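Local coordinates for protein MHC class I antigen (Anolis carolinensis, PDB 7CPO) that probably presents bound peptides at the cell surface to T cells, as a class I major histocompatibility molecule paired with beta2-microglobulin, at residues S37-A40 with S41-R44; K57-P60 with D61-E64; Y157-T160 with Y161-T165. All coordinates share one frame; numbering follows the deposited sequence.

Contact 1: S37-A40 with S41-R44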
ATOM      1  N   SER A  37     -10.341   9.174   1.175  1.00 13.53           N
ATOM      2  CA  SER A  37     -10.570   8.302   0.040  1.00 20.97           C
ATOM      3  C   SER A  37     -11.874   8.712  -0.610  1.00 17.99           C
ATOM      4  O   SER A  37     -12.741   9.323   0.015  1.00 17.97           O
ATOM      5  CB  SER A  37     -10.569   6.809   0.415  1.00 22.74           C
ATOM      6  OG  SER A  37     -11.851   6.332   0.709  1.00 34.09           O
ATOM      7  N   TYR A  38     -11.976   8.442  -1.887  1.00 18.90           N
ATOM      8  CA  TYR A  38     -13.204   8.710  -2.602  1.00 24.85           C
ATOM      9  C   TYR A  38     -13.864   7.360  -2.768  1.00 30.09           C
ATOM     10  O   TYR A  38     -13.423   6.517  -3.549  1.00 27.32           O
ATOM     11  CB  TYR A  38     -12.970   9.392  -3.934  1.00 18.95           C
ATOM     12  CG  TYR A  38     -14.224   9.472  -4.765  1.00 25.99           C
ATOM     13  CD1 TYR A  38     -15.131  10.503  -4.590  1.00 21.69           C
ATOM     14  CD2 TYR A  38     -14.503   8.511  -5.723  1.00 26.89           C
ATOM     15  CE1 TYR A  38     -16.275  10.579  -5.354  1.00 24.65           C
ATOM     16  CE2 TYR A  38     -15.640   8.578  -6.488  1.00 29.52           C
ATOM     17  CZ  TYR A  38     -16.528   9.611  -6.302  1.00 30.25           C
ATOM     18  OH  TYR A  38     -17.662   9.668  -7.080  1.00 34.18           O
ATOM     19  N   ASN A  39     -14.908   7.156  -2.003  1.00 34.40           N
ATOM     20  CA  ASN A  39     -15.605   5.887  -1.985  1.00 55.32           C
ATOM     21  C   ASN A  39     -16.526   5.936  -3.213  1.00 48.85           C
ATOM     22  O   ASN A  39     -17.460   6.743  -3.287  1.00 41.93           O
ATOM     23  CB  ASN A  39     -16.207   5.749  -0.577  1.00 55.42           C
ATOM     24  CG  ASN A  39     -17.282   4.699  -0.417  1.00 52.29           C
ATOM     25  OD1 ASN A  39     -17.841   4.229  -1.375  1.00 63.97           O
ATOM     26  ND2 ASN A  39     -17.706   4.486   0.821  1.00 41.20           N
ATOM     27  N   ALA A  40     -16.147   5.186  -4.262  1.00 54.68           N
ATOM     28  CA  ALA A  40     -16.890   5.228  -5.520  1.00 43.65           C
ATOM     29  C   ALA A  40     -18.323   4.796  -5.296  1.00 48.19           C
ATOM     30  O   ALA A  40     -19.234   5.163  -6.051  1.00 47.26           O
ATOM     31  CB  ALA A  40     -16.252   4.308  -6.545  1.00 37.31           C
ATOM     32  N   SER A  41     -18.550   4.013  -4.255  1.00 51.55           N
ATOM     33  CA  SER A  41     -19.897   3.950  -3.738  1.00 55.14           C
ATOM     34  C   SER A  41     -20.309   5.343  -3.295  1.00 63.56           C
ATOM     35  O   SER A  41     -21.159   5.940  -3.946  1.00 78.08           O
ATOM     36  CB  SER A  41     -20.032   2.883  -2.634  1.00 49.68           C
ATOM     37  OG  SER A  41     -21.310   3.004  -2.029  1.00 59.45           O
ATOM     38  N   THR A  42     -19.609   5.965  -2.314  1.00 66.87           N
ATOM     39  CA  THR A  42     -20.207   7.189  -1.699  1.00 60.97           C
ATOM     40  C   THR A  42     -20.431   8.314  -2.673  1.00 54.93           C
ATOM     41  O   THR A  42     -21.269   9.183  -2.406  1.00 50.26           O
ATOM     42  CB  THR A  42     -19.441   7.892  -0.583  1.00 65.04           C
ATOM     43  OG1 THR A  42     -18.024   7.822  -0.885  1.00 60.84           O
ATOM     44  CG2 THR A  42     -19.833   7.307   0.719  1.00 64.57           C
ATOM     45  N   ARG A  43     -19.627   8.394  -3.732  1.00 44.02           N
ATOM     46  CA  ARG A  43     -19.549   9.607  -4.559  1.00 42.82           C
ATOM     47  C   ARG A  43     -19.138  10.820  -3.735  1.00 34.20           C
ATOM     48  O   ARG A  43     -19.344  11.945  -4.161  1.00 48.49           O
ATOM     49  CB  ARG A  43     -20.887   9.898  -5.256  1.00 52.98           C
ATOM     50  CG  ARG A  43     -21.226   9.044  -6.473  1.00 60.00           C
ATOM     51  CD  ARG A  43     -22.672   8.530  -6.321  1.00 62.24           C
ATOM     52  NE  ARG A  43     -23.229   7.944  -7.544  1.00 70.52           N
ATOM     53  CZ  ARG A  43     -24.261   8.440  -8.233  1.00 71.32           C
ATOM     54  NH1 ARG A  43     -24.912   9.532  -7.817  1.00 60.61           N
ATOM     55  NH2 ARG A  43     -24.673   7.816  -9.330  1.00 68.50           N
ATOM     56  N   ARG A  44     -18.574  10.559  -2.549  1.00 28.96           N
ATOM     57  CA  ARG A  44     -18.073  11.571  -1.627  1.00 25.97           C
ATOM     58  C   ARG A  44     -16.605  11.300  -1.391  1.00 25.94           C
ATOM     59  O   ARG A  44     -16.221  10.150  -1.204  1.00 25.11           O
ATOM     60  CB  ARG A  44     -18.846  11.575  -0.324  1.00 19.51           C
ATOM     61  CG  ARG A  44     -20.338  11.732  -0.490  1.00 29.26           C
ATOM     62  CD  ARG A  44     -20.694  13.138  -0.915  1.00 27.60           C
ATOM     63  NE  ARG A  44     -20.095  14.124  -0.019  1.00 36.29           N
ATOM     64  CZ  ARG A  44     -20.081  15.437  -0.246  1.00 38.78           C
ATOM     65  NH1 ARG A  44     -20.651  15.945  -1.343  1.00 38.43           N
ATOM     66  NH2 ARG A  44     -19.483  16.241   0.622  1.00 38.50           N
TER

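Contact 2: K57-P60 with D61-E64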
ATOM      1  N   LYS A  57     -11.816  24.787   9.240  1.00 25.69           N
ATOM      2  CA  LYS A  57     -11.867  26.153   9.747  1.00 26.86           C
ATOM      3  C   LYS A  57     -11.593  27.163   8.631  1.00 31.27           C
ATOM      4  O   LYS A  57     -12.402  28.065   8.384  1.00 38.19           O
ATOM      5  CB  LYS A  57     -10.877  26.321  10.894  1.00 27.57           C
ATOM      6  CG  LYS A  57     -11.046  27.625  11.657  1.00 38.55           C
ATOM      7  CD  LYS A  57      -9.792  28.000  12.437  1.00 41.00           C
ATOM      8  CE  LYS A  57      -8.553  27.908  11.534  1.00 42.77           C
ATOM      9  NZ  LYS A  57      -7.736  29.159  11.495  1.00 37.06           N
ATOM     10  N   ASN A  58     -10.480  27.001   7.914  1.00 26.16           N
ATOM     11  CA  ASN A  58     -10.126  27.924   6.836  1.00 30.24           C
ATOM     12  C   ASN A  58     -10.771  27.570   5.505  1.00 31.59           C
ATOM     13  O   ASN A  58     -11.054  28.469   4.711  1.00 36.96           O
ATOM     14  CB  ASN A  58      -8.611  27.967   6.641  1.00 28.97           C
ATOM     15  CG  ASN A  58      -7.913  28.829   7.671  1.00 42.56           C
ATOM     16  OD1 ASN A  58      -8.505  29.216   8.688  1.00 32.08           O
ATOM     17  ND2 ASN A  58      -6.635  29.116   7.427  1.00 45.81           N
ATOM     18  N   ASP A  59     -11.011  26.292   5.232  1.00 28.59           N
ATOM     19  CA  ASP A  59     -11.542  25.854   3.941  1.00 29.13           C
ATOM     20  C   ASP A  59     -12.790  25.002   4.161  1.00 27.64           C
ATOM     21  O   ASP A  59     -12.782  23.779   3.960  1.00 19.95           O
ATOM     22  CB  ASP A  59     -10.468  25.112   3.150  1.00 24.32           C
ATOM     23  CG  ASP A  59     -10.894  24.806   1.741  1.00 26.64           C
ATOM     24  OD1 ASP A  59     -12.029  25.172   1.366  1.00 29.23           O
ATOM     25  OD2 ASP A  59     -10.084  24.185   1.011  1.00 31.91           O
ATOM     26  N   PRO A  60     -13.897  25.633   4.557  1.00 27.02           N
ATOM     27  CA  PRO A  60     -15.132  24.872   4.778  1.00 26.72           C
ATOM     28  C   PRO A  60     -15.659  24.192   3.525  1.00 23.29           C
ATOM     29  O   PRO A  60     -16.546  23.338   3.640  1.00 31.47           O
ATOM     30  CB  PRO A  60     -16.109  25.941   5.301  1.00 23.96           C
ATOM     31  CG  PRO A  60     -15.593  27.218   4.699  1.00 22.08           C
ATOM     32  CD  PRO A  60     -14.095  27.082   4.728  1.00 19.00           C
ATOM     33  N   ASP A  61     -15.125  24.497   2.347  1.00 18.24           N
ATOM     34  CA  ASP A  61     -15.580  23.879   1.105  1.00 23.94           C
ATOM     35  C   ASP A  61     -14.700  22.723   0.655  1.00 29.01           C
ATOM     36  O   ASP A  61     -14.941  22.160  -0.423  1.00 20.19           O
ATOM     37  CB  ASP A  61     -15.649  24.920  -0.011  1.00 37.56           C
ATOM     38  CG  ASP A  61     -16.571  26.078   0.332  1.00 35.30           C
ATOM     39  OD1 ASP A  61     -16.061  27.135   0.768  1.00 31.10           O
ATOM     40  OD2 ASP A  61     -17.800  25.918   0.179  1.00 30.36           O
ATOM     41  N   TYR A  62     -13.696  22.365   1.463  1.00 19.33           N
ATOM     42  CA  TYR A  62     -12.739  21.315   1.125  1.00 18.76           C
ATOM     43  C   TYR A  62     -13.413  20.033   0.633  1.00 19.43           C
ATOM     44  O   TYR A  62     -13.014  19.461  -0.390  1.00 19.45           O
ATOM     45  CB  TYR A  62     -11.879  21.034   2.355  1.00 19.99           C
ATOM     46  CG  TYR A  62     -10.779  20.024   2.167  1.00 17.85           C
ATOM     47  CD1 TYR A  62      -9.539  20.397   1.645  1.00 19.71           C
ATOM     48  CD2 TYR A  62     -10.958  18.696   2.554  1.00 20.60           C
ATOM     49  CE1 TYR A  62      -8.512  19.466   1.496  1.00 16.43           C
ATOM     50  CE2 TYR A  62      -9.932  17.757   2.415  1.00 17.60           C
ATOM     51  CZ  TYR A  62      -8.714  18.154   1.892  1.00 15.89           C
ATOM     52  OH  TYR A  62      -7.715  17.222   1.743  1.00 15.33           O
ATOM     53  N   TRP A  63     -14.436  19.560   1.352  1.00 15.58           N
ATOM     54  CA  TRP A  63     -15.039  18.272   1.019  1.00 18.52           C
ATOM     55  C   TRP A  63     -15.866  18.349  -0.265  1.00 26.47           C
ATOM     56  O   TRP A  63     -15.836  17.416  -1.080  1.00 21.69           O
ATOM     57  CB  TRP A  63     -15.867  17.773   2.205  1.00 17.04           C
ATOM     58  CG  TRP A  63     -15.004  17.654   3.431  1.00 18.45           C
ATOM     59  CD1 TRP A  63     -15.053  18.436   4.554  1.00 19.45           C
ATOM     60  CD2 TRP A  63     -13.910  16.743   3.625  1.00 14.81           C
ATOM     61  NE1 TRP A  63     -14.079  18.043   5.446  1.00 16.37           N
ATOM     62  CE2 TRP A  63     -13.361  17.011   4.894  1.00 18.37           C
ATOM     63  CE3 TRP A  63     -13.365  15.705   2.862  1.00 16.54           C
ATOM     64  CZ2 TRP A  63     -12.284  16.288   5.405  1.00 15.94           C
ATOM     65  CZ3 TRP A  63     -12.307  14.992   3.369  1.00 14.36           C
ATOM     66  CH2 TRP A  63     -11.771  15.290   4.629  1.00 17.97           C
ATOM     67  N   GLU A  64     -16.590  19.452  -0.482  1.00 18.00           N
ATOM     68  CA  GLU A  64     -17.337  19.583  -1.726  1.00 23.63           C
ATOM     69  C   GLU A  64     -16.398  19.708  -2.921  1.00 22.71           C
ATOM     70  O   GLU A  64     -16.599  19.043  -3.947  1.00 22.25           O
ATOM     71  CB  GLU A  64     -18.291  20.784  -1.677  1.00 22.95           C
ATOM     72  CG  GLU A  64     -19.396  20.659  -0.665  1.00 34.80           C
ATOM     73  CD  GLU A  64     -20.251  19.402  -0.830  1.00 44.34           C
ATOM     74  OE1 GLU A  64     -20.645  19.055  -1.977  1.00 40.31           O
ATOM     75  OE2 GLU A  64     -20.527  18.766   0.216  1.00 49.98           O
TER
HETATM   76  O   HOH W   1     -17.217  20.980   2.169  1.00 24.26           O

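Contact 3: Y157-T160 with Y161-T165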
ATOM      1  N   TYR A 157      -0.205  24.271 -15.205  1.00 20.27           N
ATOM      2  CA  TYR A 157      -1.014  24.024 -14.007  1.00 24.24           C
ATOM      3  C   TYR A 157      -0.497  22.820 -13.245  1.00 24.69           C
ATOM      4  O   TYR A 157      -0.508  22.807 -12.008  1.00 17.30           O
ATOM      5  CB  TYR A 157      -2.487  23.778 -14.345  1.00 21.37           C
ATOM      6  CG  TYR A 157      -3.212  24.903 -15.018  1.00 29.44           C
ATOM      7  CD1 TYR A 157      -2.833  26.229 -14.820  1.00 26.19           C
ATOM      8  CD2 TYR A 157      -4.295  24.640 -15.853  1.00 25.72           C
ATOM      9  CE1 TYR A 157      -3.516  27.264 -15.438  1.00 23.92           C
ATOM     10  CE2 TYR A 157      -4.970  25.657 -16.476  1.00 28.36           C
ATOM     11  CZ  TYR A 157      -4.584  26.972 -16.262  1.00 30.35           C
ATOM     12  OH  TYR A 157      -5.276  27.994 -16.881  1.00 39.65           O
ATOM     13  N   LYS A 158      -0.058  21.785 -13.974  1.00 16.92           N
ATOM     14  CA  LYS A 158       0.401  20.567 -13.321  1.00 19.78           C
ATOM     15  C   LYS A 158       1.745  20.776 -12.635  1.00 18.46           C
ATOM     16  O   LYS A 158       1.933  20.336 -11.495  1.00 22.18           O
ATOM     17  CB  LYS A 158       0.462  19.434 -14.342  1.00 23.97           C
ATOM     18  CG  LYS A 158      -0.897  18.993 -14.764  1.00 14.82           C
ATOM     19  CD  LYS A 158      -0.860  17.982 -15.864  1.00 19.66           C
ATOM     20  CE  LYS A 158      -2.295  17.576 -16.244  1.00 15.62           C
ATOM     21  NZ  LYS A 158      -3.126  18.751 -16.545  1.00 16.97           N
ATOM     22  N   LYS A 159       2.676  21.465 -13.299  1.00 17.39           N
ATOM     23  CA  LYS A 159       3.934  21.837 -12.656  1.00 23.09           C
ATOM     24  C   LYS A 159       3.681  22.672 -11.404  1.00 21.50           C
ATOM     25  O   LYS A 159       4.238  22.397 -10.335  1.00 20.89           O
ATOM     26  CB  LYS A 159       4.812  22.604 -13.644  1.00 25.28           C
ATOM     27  CG  LYS A 159       6.193  22.997 -13.129  1.00 22.95           C
ATOM     28  CD  LYS A 159       6.952  23.817 -14.195  1.00 26.79           C
ATOM     29  CE  LYS A 159       8.430  24.018 -13.861  1.00 25.77           C
ATOM     30  NZ  LYS A 159       8.651  24.650 -12.528  1.00 40.24           N
ATOM     31  N   THR A 160       2.833  23.697 -11.520  1.00 18.64           N
ATOM     32  CA  THR A 160       2.460  24.488 -10.355  1.00 16.34           C
ATOM     33  C   THR A 160       1.869  23.602  -9.261  1.00 22.00           C
ATOM     34  O   THR A 160       2.258  23.698  -8.086  1.00 20.66           O
ATOM     35  CB  THR A 160       1.469  25.573 -10.770  1.00 23.72           C
ATOM     36  OG1 THR A 160       2.131  26.496 -11.648  1.00 23.38           O
ATOM     37  CG2 THR A 160       0.884  26.319  -9.538  1.00 12.78           C
ATOM     38  N   TYR A 161       0.941  22.715  -9.633  1.00 14.99           N
ATOM     39  CA  TYR A 161       0.328  21.844  -8.641  1.00 17.99           C
ATOM     40  C   TYR A 161       1.378  20.966  -7.966  1.00 19.52           C
ATOM     41  O   TYR A 161       1.401  20.842  -6.740  1.00 17.69           O
ATOM     42  CB  TYR A 161      -0.762  20.979  -9.273  1.00 14.72           C
ATOM     43  CG  TYR A 161      -1.308  19.967  -8.304  1.00 16.01           C
ATOM     44  CD1 TYR A 161      -2.386  20.281  -7.476  1.00 16.36           C
ATOM     45  CD2 TYR A 161      -0.719  18.707  -8.172  1.00 18.52           C
ATOM     46  CE1 TYR A 161      -2.867  19.366  -6.561  1.00 14.19           C
ATOM     47  CE2 TYR A 161      -1.191  17.782  -7.246  1.00 17.48           C
ATOM     48  CZ  TYR A 161      -2.267  18.118  -6.456  1.00 19.89           C
ATOM     49  OH  TYR A 161      -2.743  17.201  -5.556  1.00 24.29           O
ATOM     50  N   LEU A 162       2.258  20.351  -8.753  1.00 17.05           N
ATOM     51  CA  LEU A 162       3.224  19.431  -8.173  1.00 13.58           C
ATOM     52  C   LEU A 162       4.263  20.166  -7.341  1.00 17.16           C
ATOM     53  O   LEU A 162       4.679  19.675  -6.286  1.00 22.84           O
ATOM     54  CB  LEU A 162       3.899  18.621  -9.272  1.00 17.37           C
ATOM     55  CG  LEU A 162       2.984  17.664 -10.033  1.00 19.58           C
ATOM     56  CD1 LEU A 162       3.718  17.031 -11.219  1.00 17.52           C
ATOM     57  CD2 LEU A 162       2.455  16.603  -9.088  1.00 16.25           C
ATOM     58  N   GLU A 163       4.683  21.346  -7.784  1.00 18.73           N
ATOM     59  CA  GLU A 163       5.785  22.031  -7.129  1.00 23.49           C
ATOM     60  C   GLU A 163       5.329  22.939  -6.001  1.00 25.32           C
ATOM     61  O   GLU A 163       6.111  23.209  -5.078  1.00 20.42           O
ATOM     62  CB  GLU A 163       6.582  22.839  -8.159  1.00 18.37           C
ATOM     63  CG  GLU A 163       7.174  21.954  -9.237  1.00 25.04           C
ATOM     64  CD  GLU A 163       8.179  22.667 -10.121  1.00 33.33           C
ATOM     65  OE1 GLU A 163       8.214  23.916 -10.094  1.00 31.50           O
ATOM     66  OE2 GLU A 163       8.931  21.970 -10.846  1.00 32.84           O
ATOM     67  N   GLU A 164       4.081  23.397  -6.033  1.00 18.80           N
ATOM     68  CA  GLU A 164       3.674  24.367  -5.034  1.00 21.28           C
ATOM     69  C   GLU A 164       2.409  23.946  -4.302  1.00 21.72           C
ATOM     70  O   GLU A 164       2.440  23.787  -3.081  1.00 23.89           O
ATOM     71  CB  GLU A 164       3.532  25.733  -5.699  1.00 21.27           C
ATOM     72  CG  GLU A 164       4.902  26.231  -6.183  1.00 25.21           C
ATOM     73  CD  GLU A 164       4.830  27.130  -7.398  1.00 42.36           C
ATOM     74  OE1 GLU A 164       3.761  27.752  -7.635  1.00 35.03           O
ATOM     75  OE2 GLU A 164       5.851  27.193  -8.123  1.00 42.15           O
ATOM     76  N   THR A 165       1.307  23.741  -5.030  1.00 21.62           N
ATOM     77  CA  THR A 165       0.031  23.466  -4.384  1.00 19.53           C
ATOM     78  C   THR A 165       0.107  22.207  -3.532  1.00 24.07           C
ATOM     79  O   THR A 165      -0.273  22.221  -2.351  1.00 18.72           O
ATOM     80  CB  THR A 165      -1.080  23.349  -5.436  1.00 20.13           C
ATOM     81  OG1 THR A 165      -1.164  24.559  -6.190  1.00 19.94           O
ATOM     82  CG2 THR A 165      -2.418  23.103  -4.778  1.00 20.29           C
TER

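Contact 1: S37-A40 with S41-R44
Tyr-38 lies alongside Arg-43, and this is where the loop between two strands packs closely. A first torsion of 171° turns the side chain away from its own N, and the ring reaches under the chain at 43-44. Its CE1 comes to 3.3 Å from Arg-43 C, and its CD1 lies 3.6 Å from Arg-44 O. Tyr-38 OH comes to 3.1 Å from Arg-43 CA, and CB and CG of the same arginine lie a little further off. That hydroxyl has its polar partner in Glu-74.

The turn itself is closed by Asn-39. Its carbonyl O takes the N-H of Arg-43 at 2.8 Å, in a bond bent at the hydrogen. The amide oxygen of Asn-39 also accepts from Thr-42 N, although its exact place is less certain. Beyond this, the bond from Asn-39 N to Arg-44 O is weak, 3.4 Å long.

Against the buried Tyr-38, exposed Ser-41 and the far end of Arg-43 form the loose side. Ser-37 OG bonds to Asp-53 of the beta2-microglobulin chain. The segments join strand 33-39 to strand 44-47, the outermost on this flank of the eight-stranded groove floor, while Tyr-38 packs on Ala-70 and Gln-71 of helix 62-87.

Contact 2: K57-P60 with D61-E64
Asp-59 meets Asp-61 and Tyr-62 with both its backbone and its carboxylate, where the chain turns into helix 62-87. Backbone bonding sets the shape: Tyr-62 N donates to Asp-59 O over 3.0 Å, closing a type I beta turn from Asp-59 to Tyr-62. The bond is fairly straight at the hydrogen, 162°.

Side-chain capping adds to it. The Asp-59 side chain swings away from its own N (chi1 -172°), which carries the carboxylate forward beneath the turn, and OD1 accepts from Asp-61 N in a weak, bent bond of 3.3 Å. The other oxygen, OD2, is salt-bridged to Arg-65 in the first turn of the helix.

Van der Waals contact is modest. OD2 of Asp-59 approaches the edge of the Tyr-62 ring, 3.9 Å from CD1, with the carboxylate and ring planes almost perpendicular. The ring of Pro-60 touches Asp-61 on the outer side, CG lying 4.0 Å from OD1. Tyr-62 itself runs inward, where its hydroxyl bonds to those of Tyr-173 and Tyr-45.

A water bridges the start of the helix, donating to Pro-60 O at 2.9 Å and accepting from Glu-64 N at 3.1 Å, and thereby gives an early helical N-H a partner.

Two acidic groups come together here, Asp-59 OD1 and Asp-61 OD1 being 4.5 Å apart. Their repulsion is probably offset by Arg-65 and by the N-terminal end of the helix, whose dipole would favour negative charge. The chemistry is thus that of a helix start: the carboxylate caps Asp-61 N, and the water stands in for the direct bond from Glu-64 N to Pro-60 O.

Contact 3: Y157-T160 with Y161-T165
Lys-159 leaves the helix with CG anti to its backbone N (chi1 -177°) and runs extended until a bend at its last torsion, while Glu-163 turns CG beside its own N (chi1 -61°). One helical turn apart, the two meet in a salt bridge, NZ to OE1 at 2.6 Å, the ammonium approaching from above the carboxylate plane. The aliphatic part joins in, Lys-159 CG lying 3.6 Å from Glu-163 CD. OE2 of the same glutamate is salt-bridged to Lys-129, so a lysine attends each oxygen.

Regular backbone bonds link Tyr-161, Leu-162 and Glu-163 to the carbonyls four residues earlier. At Thr-160 the pattern widens into a pi-type turn: its O accepts from Glu-164 N at 2.8 Å and from Thr-165 N at 3.2 Å, the two donors arriving from opposite faces of the carbonyl plane. CG2 of Thr-160 also rests against Glu-164 OE1, 3.7 Å away.

The turn belongs to helix 152-176, one wall of the peptide groove. Tyr-161 points into it, its hydroxyl bonding to the backbone of the bound peptide and its ring packing on Met-7 and Tyr-9 of strand 5-14. Lys-158 and Leu-162 rest on Tyr-115 of strand 111-119.

Overall arrangement
All three are local contacts of the peptide-binding platform and only partly buried: each sets a buried tyrosine (Tyr-38, Tyr-62, Tyr-161) against an exposed outer side, and none is a true core contact. Contact 1 joins the edge strand 44-47 to its neighbour 33-39, contact 2 starts the helix above that edge, and contact 3 lies within the helix of the facing wall. Contacts 1 and 2 meet through a salt bridge between Arg-44 and Glu-64; contact 3 touches neither, its nearest atoms about 9 Å from contact 2. Turn-closing backbone bonds dominate in 37-44, capping and a water bridge in 57-64, and helical backbone bonds, a pi-type turn and one lysine-glutamate ion pair in 157-165.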